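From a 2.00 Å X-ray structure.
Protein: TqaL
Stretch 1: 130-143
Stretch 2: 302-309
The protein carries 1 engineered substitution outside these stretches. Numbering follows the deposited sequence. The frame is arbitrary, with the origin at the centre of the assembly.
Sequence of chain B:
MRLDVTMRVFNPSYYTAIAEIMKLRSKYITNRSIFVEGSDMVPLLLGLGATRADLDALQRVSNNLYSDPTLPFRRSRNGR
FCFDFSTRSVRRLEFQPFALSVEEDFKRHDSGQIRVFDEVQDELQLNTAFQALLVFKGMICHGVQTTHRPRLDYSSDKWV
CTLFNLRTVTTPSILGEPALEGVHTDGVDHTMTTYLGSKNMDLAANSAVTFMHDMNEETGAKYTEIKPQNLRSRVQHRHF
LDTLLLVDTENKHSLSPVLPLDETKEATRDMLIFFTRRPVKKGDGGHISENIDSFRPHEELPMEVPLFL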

# COMPACT_ATOMS: atom_id res chain seq x y z
N PHE B 130 -10.35 20.94 7.02
CA PHE B 130 -11.00 21.72 5.98
C PHE B 130 -10.03 22.05 4.85
O PHE B 130 -10.38 21.94 3.66
CB PHE B 130 -11.58 23.02 6.54
CG PHE B 130 -12.03 24.00 5.47
CD1 PHE B 130 -13.26 23.86 4.85
CD2 PHE B 130 -11.20 25.04 5.07
CE1 PHE B 130 -13.66 24.74 3.86
CE2 PHE B 130 -11.60 25.93 4.08
CZ PHE B 130 -12.83 25.78 3.47
N GLN B 131 -8.80 22.47 5.20
CA GLN B 131 -7.81 22.77 4.17
C GLN B 131 -7.50 21.53 3.34
O GLN B 131 -7.37 21.61 2.12
CB GLN B 131 -6.53 23.33 4.79
CG GLN B 131 -6.75 24.67 5.53
CD GLN B 131 -5.46 25.28 6.07
OE1 GLN B 131 -4.46 24.59 6.23
NE2 GLN B 131 -5.49 26.58 6.34
N ALA B 132 -7.39 20.37 3.98
CA ALA B 132 -7.16 19.14 3.24
C ALA B 132 -8.31 18.86 2.28
O ALA B 132 -8.09 18.36 1.17
CB ALA B 132 -6.97 17.97 4.20
N LEU B 133 -9.54 19.20 2.68
CA LEU B 133 -10.68 19.03 1.77
C LEU B 133 -10.53 19.88 0.52
O LEU B 133 -10.83 19.41 -0.58
CB LEU B 133 -11.99 19.35 2.48
CG LEU B 133 -12.62 18.21 3.29
CD1 LEU B 133 -13.78 18.71 4.14
CD2 LEU B 133 -13.07 17.05 2.37
N LEU B 134 -10.07 21.12 0.66
CA LEU B 134 -9.84 21.97 -0.51
C LEU B 134 -8.76 21.38 -1.40
O LEU B 134 -8.91 21.35 -2.63
CB LEU B 134 -9.46 23.38 -0.08
CG LEU B 134 -10.56 24.34 0.39
CD1 LEU B 134 -9.92 25.59 0.96
CD2 LEU B 134 -11.51 24.70 -0.76
N VAL B 135 -7.64 20.96 -0.80
CA VAL B 135 -6.56 20.37 -1.59
C VAL B 135 -7.08 19.13 -2.32
O VAL B 135 -6.83 18.96 -3.52
CB VAL B 135 -5.36 20.06 -0.69
CG1 VAL B 135 -4.27 19.40 -1.46
CG2 VAL B 135 -4.81 21.35 -0.07
N PHE B 136 -7.80 18.27 -1.61
CA PHE B 136 -8.39 17.07 -2.21
C PHE B 136 -9.16 17.41 -3.48
O PHE B 136 -8.95 16.80 -4.53
CB PHE B 136 -9.30 16.39 -1.19
CG PHE B 136 -10.15 15.25 -1.74
CD1 PHE B 136 -9.66 13.95 -1.77
CD2 PHE B 136 -11.47 15.47 -2.11
CE1 PHE B 136 -10.46 12.89 -2.21
CE2 PHE B 136 -12.28 14.43 -2.55
CZ PHE B 136 -11.77 13.13 -2.59
N LYS B 137 -10.07 18.38 -3.39
CA LYS B 137 -10.90 18.72 -4.54
C LYS B 137 -10.07 19.27 -5.69
O LYS B 137 -10.27 18.89 -6.85
CB LYS B 137 -11.98 19.74 -4.13
CG LYS B 137 -12.89 20.11 -5.30
CD LYS B 137 -14.09 20.98 -4.92
CE LYS B 137 -15.07 21.04 -6.11
NZ LYS B 137 -16.22 21.97 -5.92
N GLY B 138 -9.13 20.18 -5.39
CA GLY B 138 -8.31 20.75 -6.46
C GLY B 138 -7.50 19.70 -7.20
O GLY B 138 -7.37 19.74 -8.42
N MSE B 139 -6.98 18.74 -6.44
CA MSE B 139 -6.17 17.63 -6.99
C MSE B 139 -6.99 16.80 -7.97
O MSE B 139 -6.49 16.48 -8.98
CB MSE B 139 -5.61 16.73 -5.89
CG MSE B 139 -4.42 17.28 -5.19
SE MSE B 139 -3.68 15.95 -4.02
CE MSE B 139 -3.89 14.36 -4.99
N ILE B 140 -8.24 16.50 -7.63
CA ILE B 140 -9.09 15.68 -8.48
C ILE B 140 -9.53 16.46 -9.72
O ILE B 140 -9.39 15.99 -10.86
CB ILE B 140 -10.30 15.17 -7.68
CG1 ILE B 140 -9.84 14.15 -6.64
CG2 ILE B 140 -11.34 14.55 -8.61
CD1 ILE B 140 -10.95 13.65 -5.78
N CYS B 141 -10.06 17.67 -9.53
CA CYS B 141 -10.67 18.38 -10.65
C CYS B 141 -9.64 18.90 -11.63
O CYS B 141 -9.96 19.09 -12.81
CB CYS B 141 -11.52 19.54 -10.12
SG CYS B 141 -12.90 18.95 -9.13
N HIS B 142 -8.41 19.15 -11.17
CA HIS B 142 -7.32 19.63 -12.02
C HIS B 142 -7.14 18.73 -13.23
O HIS B 142 -6.95 17.52 -13.10
CB HIS B 142 -6.03 19.67 -11.19
CG HIS B 142 -4.84 20.20 -11.94
ND1 HIS B 142 -3.57 19.72 -11.72
CD2 HIS B 142 -4.74 21.17 -12.87
CE1 HIS B 142 -2.72 20.38 -12.51
NE2 HIS B 142 -3.41 21.26 -13.22
N GLY B 143 -7.19 19.33 -14.42
CA GLY B 143 -6.96 18.62 -15.66
C GLY B 143 -8.12 17.83 -16.20
O GLY B 143 -8.00 17.26 -17.29
N PRO B 302 -7.09 36.53 5.82
CA PRO B 302 -6.25 35.94 4.78
C PRO B 302 -6.03 34.46 5.03
O PRO B 302 -6.11 33.98 6.16
CB PRO B 302 -4.94 36.73 4.90
CG PRO B 302 -4.88 37.03 6.37
CD PRO B 302 -6.29 37.34 6.76
N MSE B 303 -5.78 33.74 3.95
CA MSE B 303 -5.54 32.30 4.01
C MSE B 303 -4.96 31.84 2.68
O MSE B 303 -5.46 32.19 1.62
CB MSE B 303 -6.83 31.56 4.36
CG MSE B 303 -6.65 30.10 4.66
SE MSE B 303 -6.93 28.97 3.08
CE MSE B 303 -8.24 27.94 3.79
N GLU B 304 -3.87 31.07 2.74
CA GLU B 304 -3.30 30.51 1.52
C GLU B 304 -2.51 29.27 1.88
O GLU B 304 -1.67 29.32 2.78
CB GLU B 304 -2.42 31.53 0.79
CG GLU B 304 -1.79 30.98 -0.48
CD GLU B 304 -1.57 32.04 -1.55
OE1 GLU B 304 -2.07 33.17 -1.40
OE2 GLU B 304 -0.91 31.72 -2.55
N VAL B 305 -2.79 28.16 1.20
CA VAL B 305 -2.06 26.92 1.44
C VAL B 305 -1.66 26.35 0.08
O VAL B 305 -2.38 26.53 -0.90
CB VAL B 305 -2.89 25.89 2.24
CG1 VAL B 305 -3.28 26.46 3.60
CG2 VAL B 305 -4.11 25.44 1.47
N PRO B 306 -0.52 25.67 -0.01
CA PRO B 306 -0.14 25.05 -1.28
C PRO B 306 -1.05 23.89 -1.63
O PRO B 306 -1.56 23.19 -0.76
CB PRO B 306 1.30 24.57 -1.02
CG PRO B 306 1.41 24.47 0.47
CD PRO B 306 0.53 25.55 1.01
N LEU B 307 -1.26 23.69 -2.94
CA LEU B 307 -1.96 22.50 -3.41
C LEU B 307 -1.03 21.31 -3.49
O LEU B 307 -1.48 20.17 -3.32
CB LEU B 307 -2.57 22.74 -4.80
CG LEU B 307 -3.77 23.67 -4.88
CD1 LEU B 307 -4.04 24.03 -6.33
CD2 LEU B 307 -4.97 22.99 -4.25
N PHE B 308 0.25 21.56 -3.75
CA PHE B 308 1.26 20.52 -3.88
C PHE B 308 2.46 20.93 -3.05
O PHE B 308 2.94 22.07 -3.15
CB PHE B 308 1.67 20.32 -5.35
CG PHE B 308 0.49 20.12 -6.29
CD1 PHE B 308 -0.12 21.21 -6.90
CD2 PHE B 308 0.02 18.85 -6.58
CE1 PHE B 308 -1.19 21.03 -7.78
CE2 PHE B 308 -1.05 18.66 -7.46
CZ PHE B 308 -1.66 19.75 -8.06
N LEU B 309 2.92 20.03 -2.20
CA LEU B 309 4.01 20.28 -1.26
C LEU B 309 5.37 20.16 -1.94
O LEU B 309 6.38 20.61 -1.40
CB LEU B 309 3.93 19.30 -0.09
CG LEU B 309 3.20 19.74 1.18
CD1 LEU B 309 1.89 20.45 0.85
CD2 LEU B 309 2.97 18.55 2.11
OXT LEU B 309 5.51 19.61 -3.04

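A chain terminus can pack against a sequence-distant helix without any hydrogen bond between them, and TqaL offers a compact example. No hydrogen bond joins the two stretches. Within the helix, i to i+4 bonds such as Val-135 N to Gln-131 O (3.0 Å) tie up much of the backbone, while the strand 304-306 crosses it at 54°, leading into the C-terminal residues. The backbones draw closest at Val-135 and Leu-307, whose CA atoms lie 5.4 Å apart.

Apolar contacts carry the interface. The methyl CE of selenomethionine Met-303 reaches the ring edge of Phe-130 at CE2 (3.9 Å) and touches Leu-134 CD1 (4.0 Å). Further along, Val-135 CG2 faces Val-305 CG2 (4.4 Å) and Leu-307 CD2 (4.5 Å). The absent side chain of Gly-138 leaves room for Leu-307: an ideal CB there would sit 3.1 Å from Leu-307 CD2, too close for two carbons. Phe-308 extends the apolar surface, its CE2 4.3 Å from Met-139 CG. Just beyond the helix, the His-142 ring meets that of Phe-308 obliquely in van der Waals contact, ND1 to CZ 4.1 Å.

Polar atoms take part without pairing across the contact. Gln-131 OE1 rests 3.4 Å from Val-305 CG1, while its amide NE2 is hydrogen-bonded elsewhere in the structure. Leu-307 O, 3.4 Å from Val-135 CG1, is buried without a partner, a polar cost within a largely apolar contact.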